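PDB 2IF6: hypothetical protein yiiX from Escherichia coli, which is of experimentally undefined function but probably acts as a hydrolase of the permuted papain-like amidase family. Local coordinates for residues 45-48 with 52-55; 5-10 with 86-91. One frame throughout, in Å; residues are numbered along the deposited sequence.

Contact 1: 45-48 with 52-55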
ATOM      1  N   TYR A  45     -13.038  -4.120   6.871  1.00 15.53           N
ATOM      2  CA  TYR A  45     -12.670  -4.452   5.520  1.00 14.88           C
ATOM      3  C   TYR A  45     -11.339  -3.785   5.222  1.00 15.24           C
ATOM      4  O   TYR A  45     -11.013  -2.768   5.834  1.00 15.64           O
ATOM      5  CB  TYR A  45     -13.727  -3.954   4.533  1.00 15.95           C
ATOM      6  CG  TYR A  45     -15.033  -4.752   4.606  1.00 16.48           C
ATOM      7  CD1 TYR A  45     -15.426  -5.589   3.551  1.00 15.75           C
ATOM      8  CD2 TYR A  45     -15.874  -4.658   5.720  1.00 13.75           C
ATOM      9  CE1 TYR A  45     -16.609  -6.311   3.612  1.00 16.02           C
ATOM     10  CE2 TYR A  45     -17.081  -5.413   5.805  1.00 14.18           C
ATOM     11  CZ  TYR A  45     -17.434  -6.211   4.731  1.00 17.71           C
ATOM     12  OH  TYR A  45     -18.597  -6.946   4.783  1.00 20.40           O
ATOM     13  N   VAL A  46     -10.599  -4.334   4.264  1.00 13.15           N
ATOM     14  CA  VAL A  46      -9.370  -3.724   3.786  1.00 13.82           C
ATOM     15  C   VAL A  46      -9.626  -3.170   2.369  1.00 14.54           C
ATOM     16  O   VAL A  46      -9.912  -3.933   1.415  1.00 16.18           O
ATOM     17  CB  VAL A  46      -8.154  -4.723   3.806  1.00 12.71           C
ATOM     18  CG1 VAL A  46      -6.888  -4.050   3.218  1.00 12.84           C
ATOM     19  CG2 VAL A  46      -7.903  -5.241   5.228  1.00 11.71           C
ATOM     20  N   PHE A  47      -9.535  -1.840   2.245  1.00 14.47           N
ATOM     21  CA  PHE A  47      -9.604  -1.142   0.957  1.00 14.36           C
ATOM     22  C   PHE A  47      -8.233  -1.281   0.308  1.00 15.21           C
ATOM     23  O   PHE A  47      -7.233  -0.841   0.901  1.00 13.52           O
ATOM     24  CB  PHE A  47      -9.867   0.348   1.256  1.00 15.17           C
ATOM     25  CG  PHE A  47      -9.737   1.266   0.072  1.00 14.99           C
ATOM     26  CD1 PHE A  47     -10.806   1.422  -0.821  1.00 15.66           C
ATOM     27  CD2 PHE A  47      -8.568   2.031  -0.125  1.00 14.75           C
ATOM     28  CE1 PHE A  47     -10.742   2.311  -1.909  1.00 14.83           C
ATOM     29  CE2 PHE A  47      -8.482   2.929  -1.242  1.00 19.63           C
ATOM     30  CZ  PHE A  47      -9.582   3.063  -2.126  1.00 17.01           C
ATOM     31  N   GLU A  48      -8.173  -1.901  -0.879  1.00 14.54           N
ATOM     32  CA  GLU A  48      -6.871  -2.180  -1.511  1.00 15.48           C
ATOM     33  C   GLU A  48      -6.950  -2.125  -3.029  1.00 15.71           C
ATOM     34  O   GLU A  48      -8.001  -2.411  -3.594  1.00 14.85           O
ATOM     35  CB  GLU A  48      -6.381  -3.569  -1.098  1.00 14.79           C
ATOM     36  CG  GLU A  48      -7.446  -4.664  -1.390  1.00 17.79           C
ATOM     37  CD  GLU A  48      -6.914  -6.069  -1.230  1.00 22.36           C
ATOM     38  OE1 GLU A  48      -5.682  -6.254  -1.127  1.00 26.74           O
ATOM     39  OE2 GLU A  48      -7.728  -7.014  -1.245  1.00 23.78           O
ATOM     40  N   PRO A  52      -9.593  -4.971  -9.342  1.00 23.42           N
ATOM     41  CA  PRO A  52      -9.639  -3.527  -9.225  1.00 22.16           C
ATOM     42  C   PRO A  52      -9.400  -3.030  -7.774  1.00 20.39           C
ATOM     43  O   PRO A  52      -9.121  -3.829  -6.886  1.00 20.99           O
ATOM     44  CB  PRO A  52     -11.084  -3.238  -9.583  1.00 21.78           C
ATOM     45  CG  PRO A  52     -11.825  -4.385  -8.900  1.00 22.69           C
ATOM     46  CD  PRO A  52     -10.887  -5.582  -8.949  1.00 23.61           C
ATOM     47  N   VAL A  53      -9.534  -1.725  -7.560  1.00 18.12           N
ATOM     48  CA  VAL A  53      -9.599  -1.195  -6.192  1.00 16.71           C
ATOM     49  C   VAL A  53     -10.933  -1.667  -5.618  1.00 17.15           C
ATOM     50  O   VAL A  53     -11.992  -1.579  -6.271  1.00 15.77           O
ATOM     51  CB  VAL A  53      -9.500   0.343  -6.149  1.00 16.21           C
ATOM     52  CG1 VAL A  53      -9.692   0.852  -4.695  1.00 17.03           C
ATOM     53  CG2 VAL A  53      -8.138   0.864  -6.799  1.00 17.72           C
ATOM     54  N   LYS A  54     -10.891  -2.182  -4.398  1.00 17.39           N
ATOM     55  CA  LYS A  54     -12.026  -2.915  -3.828  1.00 18.34           C
ATOM     56  C   LYS A  54     -11.889  -3.033  -2.312  1.00 17.57           C
ATOM     57  O   LYS A  54     -10.808  -2.785  -1.741  1.00 17.31           O
ATOM     58  CB  LYS A  54     -12.068  -4.341  -4.403  1.00 17.87           C
ATOM     59  CG  LYS A  54     -10.928  -5.228  -3.837  1.00 19.57           C
ATOM     60  CD  LYS A  54     -10.806  -6.580  -4.525  1.00 22.37           C
ATOM     61  CE  LYS A  54     -11.728  -7.598  -3.875  1.00 28.73           C
ATOM     62  NZ  LYS A  54     -11.758  -8.888  -4.661  1.00 36.47           N
ATOM     63  N   TYR A  55     -12.978  -3.438  -1.679  1.00 16.60           N
ATOM     64  CA  TYR A  55     -12.983  -3.843  -0.264  1.00 17.50           C
ATOM     65  C   TYR A  55     -12.912  -5.359  -0.111  1.00 17.89           C
ATOM     66  O   TYR A  55     -13.634  -6.102  -0.791  1.00 18.88           O
ATOM     67  CB  TYR A  55     -14.278  -3.421   0.408  1.00 17.88           C
ATOM     68  CG  TYR A  55     -14.654  -1.971   0.300  1.00 19.12           C
ATOM     69  CD1 TYR A  55     -13.932  -0.981   0.977  1.00 18.27           C
ATOM     70  CD2 TYR A  55     -15.781  -1.592  -0.432  1.00 20.48           C
ATOM     71  CE1 TYR A  55     -14.322   0.347   0.919  1.00 17.29           C
ATOM     72  CE2 TYR A  55     -16.168  -0.284  -0.520  1.00 18.75           C
ATOM     73  CZ  TYR A  55     -15.447   0.685   0.160  1.00 19.65           C
ATOM     74  OH  TYR A  55     -15.859   1.978   0.041  1.00 17.90           O
TER
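F47 and Y55 face each other as a non-hydrogen-bonded pair of an antiparallel hairpin, their CA atoms 4.5 Å apart, and the two short strands run at 178° to one another. One residue on, E48 and K54 form the hydrogen-bonded pair. E48 N donates to K54 O over 2.9 Å in a nearly straight bond, and K54 N returns to E48 O at 3.0 Å with a more bent N-H angle of 149°. CA-H...O contacts fill in between, among them V53 CA to E48 O.

On the face that carries F47 and Y55, the phenylalanine ring is the central piece. Its CG lies anti to the backbone N (chi1 170°), which carries the ring along the strand so that CE1 comes within 3.3 Å of V53 CG1, a tight approach, while CD1 lies 4.1 Å from Y55 CE1. Y45 crosses Y55 at about a right angle, its CD1 resting 4.0 Å from Y55 CB. R40 makes cation-pi contacts with both tyrosines, and V115 and V119 of helix 112-124 pack on F47.

The face of E48 and K54 is mixed: V46 packs there on L58 and W61 of helix 58-63, while the E48 carboxylate is held by T56 OG1 at OE2 and by H33 NE2 at OE1. K54 NZ stays 5.6 Å from E48 OE2, too far for a salt bridge. The hairpin of strands 43-49 and 53-57 thus forms one edge of the antiparallel sheet of a papain-like fold and presents E48 to H33, consistent with a Cys-His-Glu triad completed by C112.

Contact 2: 5-10 with 86-91; sequences PQTGDI and KLAQTA
T7 and G8, which occupy the two central positions of a type II beta turn from Q6 to D9, are the residues that meet helix 81-91. The loop enters the turn at Q6, whose carbonyl O accepts D9 N at 3.0 Å. Q6 N in turn donates to D9 OD2, coming from above the carboxylate plane, so the bend is closed by a backbone bond and a side-chain bond together. At T7 the two branches part company: OG1 bonds to M39 N on the neighbouring strand, while the methyl CG2 looks to the helix and lies 4.4 Å from A88 CB. G8 follows with phi 98°, and its bare CA receives L87 CD1 at 3.7 Å. The leucine reaches across with CG anti to its carbonyl carbon (chi1 -71°), and V119 and Y120 of helix 112-124 pack against it too. D9 points its CB away from helix 81-91 and pairs through OD1 with R74, and I10 then starts the strand. Polar groups tie the turn internally, to the sheet and, through G8 O and Y120 OH, to helix 112-124, whereas its meeting with helix 81-91 is apolar and rests on van der Waals packing.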
ATOM      1  N   PRO A   5      -9.492  -2.648  15.163  1.00 18.51           N
ATOM      2  CA  PRO A   5      -9.396  -2.005  13.864  1.00 17.41           C
ATOM      3  C   PRO A   5     -10.190  -0.713  13.806  1.00 16.40           C
ATOM      4  O   PRO A   5     -11.313  -0.630  14.374  1.00 16.06           O
ATOM      5  CB  PRO A   5      -9.974  -3.060  12.888  1.00 16.90           C
ATOM      6  CG  PRO A   5      -9.630  -4.390  13.575  1.00 17.92           C
ATOM      7  CD  PRO A   5      -9.844  -4.083  15.048  1.00 19.15           C
ATOM      8  N   GLN A   6      -9.583   0.292  13.196  1.00 15.90           N
ATOM      9  CA  GLN A   6     -10.245   1.585  12.961  1.00 16.94           C
ATOM     10  C   GLN A   6     -10.032   2.007  11.525  1.00 16.91           C
ATOM     11  O   GLN A   6      -8.975   1.745  10.948  1.00 16.37           O
ATOM     12  CB  GLN A   6      -9.711   2.670  13.920  1.00 17.48           C
ATOM     13  CG  GLN A   6     -10.061   2.420  15.387  1.00 18.12           C
ATOM     14  CD  GLN A   6      -9.301   3.319  16.376  1.00 19.59           C
ATOM     15  OE1 GLN A   6      -8.631   4.240  15.991  1.00 20.17           O
ATOM     16  NE2 GLN A   6      -9.419   3.023  17.664  1.00 25.21           N
ATOM     17  N   THR A   7     -11.019   2.705  10.968  1.00 15.46           N
ATOM     18  CA  THR A   7     -10.935   3.213   9.613  1.00 15.95           C
ATOM     19  C   THR A   7      -9.698   4.108   9.480  1.00 15.95           C
ATOM     20  O   THR A   7      -9.444   4.991  10.344  1.00 15.39           O
ATOM     21  CB  THR A   7     -12.176   4.055   9.257  1.00 16.36           C
ATOM     22  OG1 THR A   7     -13.335   3.198   9.218  1.00 17.59           O
ATOM     23  CG2 THR A   7     -11.965   4.719   7.889  1.00 15.20           C
ATOM     24  N   GLY A   8      -8.939   3.894   8.412  1.00 15.72           N
ATOM     25  CA  GLY A   8      -7.675   4.577   8.251  1.00 14.59           C
ATOM     26  C   GLY A   8      -6.416   3.804   8.646  1.00 15.72           C
ATOM     27  O   GLY A   8      -5.341   4.195   8.200  1.00 16.63           O
ATOM     28  N   ASP A   9      -6.516   2.752   9.480  1.00 14.93           N
ATOM     29  CA  ASP A   9      -5.331   1.960   9.852  1.00 14.10           C
ATOM     30  C   ASP A   9      -4.719   1.405   8.566  1.00 13.78           C
ATOM     31  O   ASP A   9      -5.454   0.943   7.668  1.00 13.34           O
ATOM     32  CB  ASP A   9      -5.666   0.767  10.788  1.00 14.31           C
ATOM     33  CG  ASP A   9      -6.122   1.199  12.156  1.00 14.91           C
ATOM     34  OD1 ASP A   9      -6.070   2.439  12.484  1.00 15.11           O
ATOM     35  OD2 ASP A   9      -6.549   0.292  12.905  1.00 15.80           O
ATOM     36  N   ILE A  10      -3.411   1.500   8.445  1.00 13.08           N
ATOM     37  CA  ILE A  10      -2.761   1.053   7.214  1.00 15.09           C
ATOM     38  C   ILE A  10      -2.104  -0.267   7.518  1.00 14.18           C
ATOM     39  O   ILE A  10      -1.336  -0.365   8.470  1.00 13.74           O
ATOM     40  CB  ILE A  10      -1.738   2.089   6.708  1.00 14.47           C
ATOM     41  CG1 ILE A  10      -2.425   3.473   6.582  1.00 16.56           C
ATOM     42  CG2 ILE A  10      -1.154   1.632   5.350  1.00 16.37           C
ATOM     43  CD1 ILE A  10      -1.444   4.675   6.332  1.00 17.83           C
ATOM     44  N   LYS A  86     -13.972  11.101   6.461  1.00 21.59           N
ATOM     45  CA  LYS A  86     -13.400  11.705   5.245  1.00 22.03           C
ATOM     46  C   LYS A  86     -12.546  10.698   4.454  1.00 21.05           C
ATOM     47  O   LYS A  86     -12.603  10.671   3.209  1.00 20.53           O
ATOM     48  CB  LYS A  86     -12.615  12.976   5.564  1.00 22.60           C
ATOM     49  CG  LYS A  86     -13.506  14.138   5.956  1.00 26.07           C
ATOM     50  CD  LYS A  86     -12.678  15.333   6.411  1.00 32.32           C
ATOM     51  CE  LYS A  86     -13.577  16.488   6.857  1.00 36.17           C
ATOM     52  NZ  LYS A  86     -12.769  17.697   7.215  1.00 39.54           N
ATOM     53  N   LEU A  87     -11.775   9.869   5.162  1.00 19.41           N
ATOM     54  CA  LEU A  87     -11.006   8.792   4.483  1.00 18.73           C
ATOM     55  C   LEU A  87     -11.946   7.827   3.789  1.00 18.66           C
ATOM     56  O   LEU A  87     -11.745   7.493   2.613  1.00 17.93           O
ATOM     57  CB  LEU A  87     -10.119   8.023   5.467  1.00 19.27           C
ATOM     58  CG  LEU A  87      -8.913   8.798   6.010  1.00 19.01           C
ATOM     59  CD1 LEU A  87      -8.406   8.062   7.220  1.00 17.22           C
ATOM     60  CD2 LEU A  87      -7.790   9.074   4.970  1.00 18.82           C
ATOM     61  N   ALA A  88     -12.977   7.386   4.511  1.00 18.52           N
ATOM     62  CA  ALA A  88     -13.962   6.465   3.935  1.00 18.95           C
ATOM     63  C   ALA A  88     -14.614   7.025   2.657  1.00 20.22           C
ATOM     64  O   ALA A  88     -14.736   6.308   1.659  1.00 21.43           O
ATOM     65  CB  ALA A  88     -15.003   6.090   4.979  1.00 16.56           C
ATOM     66  N   GLN A  89     -15.023   8.300   2.703  1.00 21.35           N
ATOM     67  CA  GLN A  89     -15.665   9.037   1.594  0.50 22.10           C
ATOM     68  C   GLN A  89     -14.781   9.144   0.355  1.00 21.64           C
ATOM     69  O   GLN A  89     -15.207   8.926  -0.783  1.00 20.89           O
ATOM     70  CB  GLN A  89     -15.978  10.460   2.085  0.50 22.61           C
ATOM     71  CG  GLN A  89     -16.930  11.297   1.235  0.50 23.67           C
ATOM     72  CD  GLN A  89     -17.335  12.622   1.917  0.50 24.48           C
ATOM     73  OE1 GLN A  89     -16.503  13.321   2.528  0.50 27.17           O
ATOM     74  NE2 GLN A  89     -18.617  12.980   1.789  0.50 25.47           N
ATOM     75  N   THR A  90     -13.545   9.558   0.591  1.00 20.84           N
ATOM     76  CA  THR A  90     -12.563   9.685  -0.476  1.00 20.10           C
ATOM     77  C   THR A  90     -12.227   8.349  -1.094  1.00 20.25           C
ATOM     78  O   THR A  90     -12.089   8.262  -2.302  1.00 19.24           O
ATOM     79  CB  THR A  90     -11.279  10.343   0.065  1.00 21.25           C
ATOM     80  OG1 THR A  90     -11.608  11.643   0.537  1.00 20.61           O
ATOM     81  CG2 THR A  90     -10.216  10.479  -1.024  1.00 20.97           C
ATOM     82  N   ALA A  91     -12.096   7.301  -0.265  1.00 19.76           N
ATOM     83  CA  ALA A  91     -11.753   5.977  -0.777  1.00 20.01           C
ATOM     84  C   ALA A  91     -12.743   5.580  -1.876  1.00 20.98           C
ATOM     85  O   ALA A  91     -12.365   4.913  -2.845  1.00 19.98           O
ATOM     86  CB  ALA A  91     -11.744   4.952   0.319  1.00 18.55           C
TER

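How the contacts relate
Contact 1 and contact 2 illustrate how an edge hairpin and a remote loop-helix pair can share a neighbour, here helix 112-124, whose V119 packs on both F47 and L87. Along the chain the hairpin 45-48/52-55 is nested within the loop that 5-10 and 86-91 close, and the centres of the two contacts lie 11 Å apart. They also touch directly, where F47 CE1 packs 3.2 Å from A91 O at the end of helix 81-91. Helix 112-124 begins at C112, the presumed nucleophile, so both contacts bear on its flank, while only contact 1, through E48, holds a member of the probable triad.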